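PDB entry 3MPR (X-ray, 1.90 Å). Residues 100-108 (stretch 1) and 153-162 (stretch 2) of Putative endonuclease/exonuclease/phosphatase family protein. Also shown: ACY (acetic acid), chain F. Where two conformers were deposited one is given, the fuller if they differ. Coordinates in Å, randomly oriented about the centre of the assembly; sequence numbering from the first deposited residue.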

ATOM      1  N   ASP A 100     -17.267  20.826 -15.626  1.00 10.92           N
ATOM      2  CA  ASP A 100     -17.964  20.560 -14.366  1.00 10.50           C
ATOM      3  C   ASP A 100     -19.444  20.733 -14.640  1.00 12.04           C
ATOM      4  O   ASP A 100     -19.832  21.569 -15.460  1.00 11.51           O
ATOM      5  N   PHE A 101     -20.265  19.955 -13.956  1.00 10.54           N
ATOM      6  CA  PHE A 101     -21.706  20.154 -13.979  1.00 12.89           C
ATOM      7  C   PHE A 101     -22.272  19.909 -12.582  1.00 16.03           C
ATOM      8  O   PHE A 101     -21.749  19.073 -11.833  1.00 16.32           O
ATOM      9  N   TRP A 102     -23.321  20.645 -12.221  1.00  9.48           N
ATOM     10  CA  TRP A 102     -23.977  20.437 -10.931  1.00  8.97           C
ATOM     11  C   TRP A 102     -24.987  19.307 -11.029  1.00 12.89           C
ATOM     12  O   TRP A 102     -25.562  19.074 -12.084  1.00 14.80           O
ATOM     13  N   LEU A 103     -25.166  18.583  -9.932  1.00 10.58           N
ATOM     14  CA  LEU A 103     -26.079  17.450  -9.917  1.00  8.43           C
ATOM     15  C   LEU A 103     -27.475  17.980  -9.609  1.00 13.28           C
ATOM     16  O   LEU A 103     -27.930  17.958  -8.467  1.00 13.60           O
ATOM     17  N   SER A 104     -28.137  18.486 -10.646  1.00 15.42           N
ATOM     18  CA  SER A 104     -29.444  19.109 -10.490  1.00 11.89           C
ATOM     19  C   SER A 104     -30.194  19.144 -11.814  1.00 17.13           C
ATOM     20  O   SER A 104     -29.688  18.687 -12.844  1.00 14.72           O
ATOM     21  N   GLU A 105     -31.409  19.690 -11.776  1.00 15.18           N
ATOM     22  CA  GLU A 105     -32.216  19.871 -12.973  1.00 21.83           C
ATOM     23  C   GLU A 105     -31.602  20.919 -13.894  1.00 19.26           C
ATOM     24  O   GLU A 105     -31.956  21.002 -15.068  1.00 16.41           O
ATOM     25  N   THR A 106     -30.694  21.727 -13.351  1.00 14.85           N
ATOM     26  CA  THR A 106     -30.006  22.761 -14.123  1.00 16.61           C
ATOM     27  C   THR A 106     -28.492  22.636 -13.951  1.00 13.90           C
ATOM     28  O   THR A 106     -27.882  23.417 -13.215  1.00 12.74           O
ATOM     29  N   PRO A 107     -27.877  21.646 -14.632  1.00 14.43           N
ATOM     30  CA  PRO A 107     -26.478  21.283 -14.354  1.00 14.14           C
ATOM     31  C   PRO A 107     -25.451  22.358 -14.691  1.00 15.59           C
ATOM     32  O   PRO A 107     -24.330  22.262 -14.202  1.00 17.82           O
ATOM     33  N   ASP A 108     -25.814  23.366 -15.487  1.00 14.68           N
ATOM     34  CA  ASP A 108     -24.859  24.404 -15.861  1.00 12.62           C
ATOM     35  C   ASP A 108     -24.731  25.534 -14.843  1.00 13.20           C
ATOM     36  O   ASP A 108     -23.872  26.402 -14.986  1.00 18.28           O
ATOM     37  N   GLU A 153     -31.388  10.499  -9.231  1.00 16.49           N
ATOM     38  CA  GLU A 153     -31.382  11.331 -10.432  1.00 16.74           C
ATOM     39  C   GLU A 153     -29.952  11.651 -10.848  1.00 17.47           C
ATOM     40  O   GLU A 153     -29.622  11.662 -12.039  1.00 17.10           O
ATOM     41  N   SER A 154     -29.102  11.918  -9.865  1.00 14.62           N
ATOM     42  CA  SER A 154     -27.704  12.220 -10.153  1.00  9.29           C
ATOM     43  C   SER A 154     -27.044  11.075 -10.913  1.00  9.58           C
ATOM     44  O   SER A 154     -26.306  11.293 -11.877  1.00 12.51           O
ATOM     45  N   ALA A 155     -27.309   9.850 -10.475  1.00 10.07           N
ATOM     46  CA  ALA A 155     -26.685   8.693 -11.098  1.00 13.98           C
ATOM     47  C   ALA A 155     -26.995   8.652 -12.586  1.00 15.90           C
ATOM     48  O   ALA A 155     -26.108   8.405 -13.415  1.00 13.17           O
ATOM     49  N   PHE A 156     -28.249   8.922 -12.936  1.00 14.91           N
ATOM     50  CA  PHE A 156     -28.640   8.885 -14.346  1.00 15.10           C
ATOM     51  C   PHE A 156     -28.153  10.086 -15.156  1.00 11.61           C
ATOM     52  O   PHE A 156     -27.849   9.958 -16.334  1.00 11.31           O
ATOM     53  N   LEU A 157     -28.048  11.244 -14.514  1.00 12.08           N
ATOM     54  CA  LEU A 157     -27.476  12.420 -15.170  1.00 13.96           C
ATOM     55  C   LEU A 157     -26.004  12.174 -15.495  1.00 11.18           C
ATOM     56  O   LEU A 157     -25.514  12.524 -16.567  1.00  9.15           O
ATOM     57  N   VAL A 158     -25.291  11.555 -14.563  1.00  9.74           N
ATOM     58  CA  VAL A 158     -23.897  11.243 -14.828  1.00  9.16           C
ATOM     59  C   VAL A 158     -23.775  10.302 -16.022  1.00 11.60           C
ATOM     60  O   VAL A 158     -22.943  10.511 -16.905  1.00 11.34           O
ATOM     61  N   GLN A 159     -24.626   9.284 -16.075  1.00  8.96           N
ATOM     62  CA  GLN A 159     -24.595   8.365 -17.201  1.00  9.16           C
ATOM     63  C   GLN A 159     -24.958   9.079 -18.525  1.00 11.13           C
ATOM     64  O   GLN A 159     -24.411   8.770 -19.566  1.00 10.78           O
ATOM     65  N   GLU A 160     -25.861  10.048 -18.485  1.00 13.82           N
ATOM     66  CA  GLU A 160     -26.126  10.830 -19.699  1.00 11.72           C
ATOM     67  C   GLU A 160     -24.898  11.644 -20.136  1.00 11.74           C
ATOM     68  O   GLU A 160     -24.570  11.698 -21.320  1.00 14.00           O
ATOM     69  N   LYS A 161     -24.209  12.261 -19.178  1.00 11.49           N
ATOM     70  CA  LYS A 161     -22.998  13.018 -19.482  1.00  7.19           C
ATOM     71  C   LYS A 161     -21.867  12.131 -19.996  1.00 10.92           C
ATOM     72  O   LYS A 161     -21.055  12.566 -20.807  1.00 10.47           O
HETATM   73  N   MSE A 162     -21.799  10.885 -19.526  1.00 12.35           N
HETATM   74  CA  MSE A 162     -20.781   9.962 -20.012  0.50 11.95           C
HETATM   75  C   MSE A 162     -20.914   9.760 -21.510  1.00 15.60           C
HETATM   76  O   MSE A 162     -19.919   9.666 -22.221  1.00 14.02           O
TER

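The strand at Phe101 and the helix 153-162 run roughly antiparallel, with 150° between their directions. Their axes come no closer than 10.7 Å, so side chains must fill the space between them. Together the two stretches bury 354 Å². No hydrogen bond crosses from one stretch to the other; the contact is almost wholly apolar.

Phe101 covers the most surface. Its CA-to-CB bond points toward the helix, and chi1 is p (57°) with chi2 at -89°. The buried ring meets three helix residues. Lys161 lies over one face: its CG is 3.8 Å from the centroid of the Phe101 ring and only 14° off the normal, a CH-pi contact. The closest atoms of this pair are Phe101 CZ and Lys161 CG, at 3.7 Å. Val158 sits at the edge of the ring, with its CG2 4.1 Å from Phe101 CZ. Leu157 approaches obliquely, its CG 4.1 Å from Phe101 CE2. Ser154, Leu157 and Lys161 are spaced three and four residues apart and so face the same way; Val158, next to Leu157, is turned sideways.

Leu157 is the main contributor from the helix. It too points toward the other stretch, with chi1 t and chi2 p. This rotamer carries CD2 into the turn that follows the strand. There Leu157 CD2 lies 3.7 Å from Trp102 O, 3.9 Å from Ser104 O and 4.1 Å from Pro107 CG. Leu157 CD2 is also 4.0 Å from Leu103 CA. One methyl thus touches four residues of stretch 1. The turn is held in shape by its own bonds: Trp102 N donates to Pro107 O at 2.7 Å, and Thr106 N donates to Ser104 OG at 3.1 Å. Pro107 points toward the helix, whereas Trp102 and Ser104 point away and offer mainly backbone.

Leu103 leaves its backbone sideways, in the m, t rotamer. Leu103 CD2 is 4.2 Å from Val158 CG2 and 4.3 Å from Leu157 CD2. Val158 is itself sideways, with chi1 t. Here the chains come close, the CA atoms of Leu103 and Ser154 being 5.5 Å apart. Ser154 points toward stretch 1 with chi1 m, and its OG lies 3.2 Å from Leu103 CB. That is a contact with carbon; the hydroxyl finds its hydrogen bond elsewhere in the structure.

Lys161 makes both apolar and polar contacts. Its chi angles are m, m, t, t. The inner part of the chain covers the Phe101 ring, while the extended outer part carries the amine beyond it. Lys161 NZ is 5.8 Å from the centroid of the Phe101 ring, so any cation-pi attraction is weak at most. Lys161 NZ donates a hydrogen bond to ACY OXT, at 2.7 Å. This small molecule, probably from the crystallisation liquor, also approaches stretch 1: its OXT is 3.8 Å from Pro107 CB, and its CH3 is 3.0 Å from Asp108 OD2.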

ATOM      1  CB  ASP A 100     -17.557  21.568 -13.281  1.00  9.80           C
ATOM      2  CG  ASP A 100     -16.059  21.814 -13.236  1.00 16.11           C
ATOM      3  OD1 ASP A 100     -15.574  22.628 -14.049  1.00 15.02           O
ATOM      4  OD2 ASP A 100     -15.364  21.201 -12.388  1.00 13.87           O
ATOM      5  CB  PHE A 101     -22.390  19.273 -15.046  1.00 13.73           C
ATOM      6  CG  PHE A 101     -22.127  17.783 -14.902  1.00 12.72           C
ATOM      7  CD1 PHE A 101     -21.028  17.194 -15.509  1.00 13.50           C
ATOM      8  CD2 PHE A 101     -23.015  16.971 -14.212  1.00 13.14           C
ATOM      9  CE1 PHE A 101     -20.799  15.825 -15.391  1.00 10.96           C
ATOM     10  CE2 PHE A 101     -22.790  15.607 -14.085  1.00 11.54           C
ATOM     11  CZ  PHE A 101     -21.679  15.034 -14.679  1.00  8.99           C
ATOM     12  CB  TRP A 102     -24.623  21.739 -10.423  1.00 11.37           C
ATOM     13  CG  TRP A 102     -23.585  22.659  -9.849  1.00 10.58           C
ATOM     14  CD1 TRP A 102     -23.264  22.806  -8.535  1.00 14.94           C
ATOM     15  CD2 TRP A 102     -22.680  23.495 -10.579  1.00 11.20           C
ATOM     16  NE1 TRP A 102     -22.231  23.695  -8.395  1.00 14.68           N
ATOM     17  CE2 TRP A 102     -21.856  24.136  -9.637  1.00 16.43           C
ATOM     18  CE3 TRP A 102     -22.497  23.775 -11.937  1.00 14.65           C
ATOM     19  CZ2 TRP A 102     -20.859  25.038 -10.009  1.00 22.25           C
ATOM     20  CZ3 TRP A 102     -21.508  24.679 -12.306  1.00 17.11           C
ATOM     21  CH2 TRP A 102     -20.703  25.295 -11.347  1.00 22.37           C
ATOM     22  CB  LEU A 103     -25.617  16.419  -8.881  1.00 13.66           C
ATOM     23  CG  LEU A 103     -24.178  15.941  -9.118  1.00 12.77           C
ATOM     24  CD1 LEU A 103     -23.712  14.991  -8.014  1.00 16.51           C
ATOM     25  CD2 LEU A 103     -24.041  15.290 -10.509  1.00 11.72           C
ATOM     26  CB  SER A 104     -29.294  20.531  -9.959  1.00 16.19           C
ATOM     27  OG  SER A 104     -28.782  21.403 -10.957  1.00 20.80           O
ATOM     28  CB  GLU A 105     -33.641  20.300 -12.601  1.00 25.71           C
ATOM     29  CG  GLU A 105     -34.379  19.342 -11.686  1.00 26.92           C
ATOM     30  CD  GLU A 105     -34.164  19.645 -10.211  1.00 29.86           C
ATOM     31  OE1 GLU A 105     -33.041  20.037  -9.826  1.00 28.20           O
ATOM     32  OE2 GLU A 105     -35.128  19.497  -9.432  1.00 29.13           O
ATOM     33  CB  THR A 106     -30.451  24.166 -13.685  1.00 21.31           C
ATOM     34  OG1 THR A 106     -30.153  24.341 -12.296  1.00 24.90           O
ATOM     35  CG2 THR A 106     -31.961  24.346 -13.901  1.00 20.01           C
ATOM     36  CB  PRO A 107     -26.252  20.024 -15.215  1.00 14.17           C
ATOM     37  CG  PRO A 107     -27.622  19.531 -15.555  1.00 13.86           C
ATOM     38  CD  PRO A 107     -28.473  20.769 -15.649  1.00 11.47           C
ATOM     39  CB  ASP A 108     -25.209  24.997 -17.226  1.00 24.02           C
ATOM     40  CG  ASP A 108     -24.189  24.638 -18.293  1.00 27.47           C
ATOM     41  OD1 ASP A 108     -23.086  24.177 -17.938  1.00 23.57           O
ATOM     42  OD2 ASP A 108     -24.487  24.827 -19.487  1.00 29.82           O
ATOM     43  CB  GLU A 153     -32.162  12.620 -10.192  1.00 15.95           C
ATOM     44  CG  GLU A 153     -33.653  12.388  -9.928  1.00 19.87           C
ATOM     45  CD  GLU A 153     -34.439  12.024 -11.193  1.00 31.71           C
ATOM     46  OE1 GLU A 153     -33.903  12.163 -12.317  1.00 25.80           O
ATOM     47  OE2 GLU A 153     -35.607  11.594 -11.059  1.00 38.60           O
ATOM     48  CB  SER A 154     -26.936  12.529  -8.865  1.00  9.73           C
ATOM     49  OG  SER A 154     -27.324  13.789  -8.343  1.00 13.45           O
ATOM     50  CB  ALA A 155     -27.122   7.407 -10.411  1.00 16.55           C
ATOM     51  CB  PHE A 156     -30.150   8.660 -14.483  1.00 21.74           C
ATOM     52  CG  PHE A 156     -30.573   7.289 -14.049  1.00 21.08           C
ATOM     53  CD1 PHE A 156     -30.205   6.179 -14.791  1.00 19.71           C
ATOM     54  CD2 PHE A 156     -31.290   7.104 -12.880  1.00 20.48           C
ATOM     55  CE1 PHE A 156     -30.567   4.911 -14.389  1.00 17.28           C
ATOM     56  CE2 PHE A 156     -31.652   5.837 -12.468  1.00 20.45           C
ATOM     57  CZ  PHE A 156     -31.294   4.742 -13.224  1.00 20.75           C
ATOM     58  CB  LEU A 157     -27.615  13.644 -14.274  1.00 13.90           C
ATOM     59  CG  LEU A 157     -26.773  14.873 -14.633  1.00 14.57           C
ATOM     60  CD1 LEU A 157     -27.130  15.406 -16.020  1.00 20.20           C
ATOM     61  CD2 LEU A 157     -26.946  15.963 -13.572  1.00 13.43           C
ATOM     62  CB  VAL A 158     -23.175  10.705 -13.574  1.00 10.12           C
ATOM     63  CG1 VAL A 158     -21.834  10.110 -13.954  1.00  9.86           C
ATOM     64  CG2 VAL A 158     -22.996  11.833 -12.565  1.00 10.22           C
ATOM     65  CB  GLN A 159     -25.492   7.161 -16.922  1.00 10.84           C
ATOM     66  CG  GLN A 159     -24.957   6.300 -15.776  1.00 12.63           C
ATOM     67  CD  GLN A 159     -25.975   5.321 -15.233  1.00 19.55           C
ATOM     68  OE1 GLN A 159     -26.358   5.389 -14.063  1.00 19.67           O
ATOM     69  NE2 GLN A 159     -26.400   4.389 -16.072  1.00 13.13           N
ATOM     70  CB  GLU A 160     -27.346  11.723 -19.531  1.00 16.19           C
ATOM     71  CG  GLU A 160     -28.661  10.943 -19.456  1.00 31.90           C
ATOM     72  CD  GLU A 160     -28.945  10.126 -20.720  1.00 43.21           C
ATOM     73  OE1 GLU A 160     -29.314  10.726 -21.756  1.00 47.85           O
ATOM     74  OE2 GLU A 160     -28.798   8.884 -20.680  1.00 40.86           O
ATOM     75  CB  LYS A 161     -22.529  13.836 -18.256  1.00  8.96           C
ATOM     76  CG  LYS A 161     -23.455  15.002 -17.914  1.00  9.35           C
ATOM     77  CD  LYS A 161     -23.381  16.125 -18.964  1.00 10.96           C
ATOM     78  CE  LYS A 161     -24.469  17.172 -18.717  1.00 15.64           C
ATOM     79  NZ  LYS A 161     -24.401  18.313 -19.677  1.00 15.72           N
HETATM   80  CB  MSE A 162     -20.890   8.616 -19.308  0.50 11.38           C
HETATM   81  CG  MSE A 162     -20.459   8.675 -17.866  0.50 11.85           C
HETATM   82 SE   MSE A 162     -20.555   6.908 -17.078  0.50 25.13          SE
HETATM   83  CE  MSE A 162     -19.421   7.260 -15.514  0.50  5.36           C
TER
HETATM   84  C   ACY F1311     -25.864  21.143 -19.793  1.00 34.76           C
HETATM   85  O   ACY F1311     -25.207  21.062 -20.873  1.00 20.97           O
HETATM   86  OXT ACY F1311     -26.156  20.188 -19.017  1.00 34.01           O
HETATM   87  CH3 ACY F1311     -26.352  22.493 -19.390  1.00 39.55           C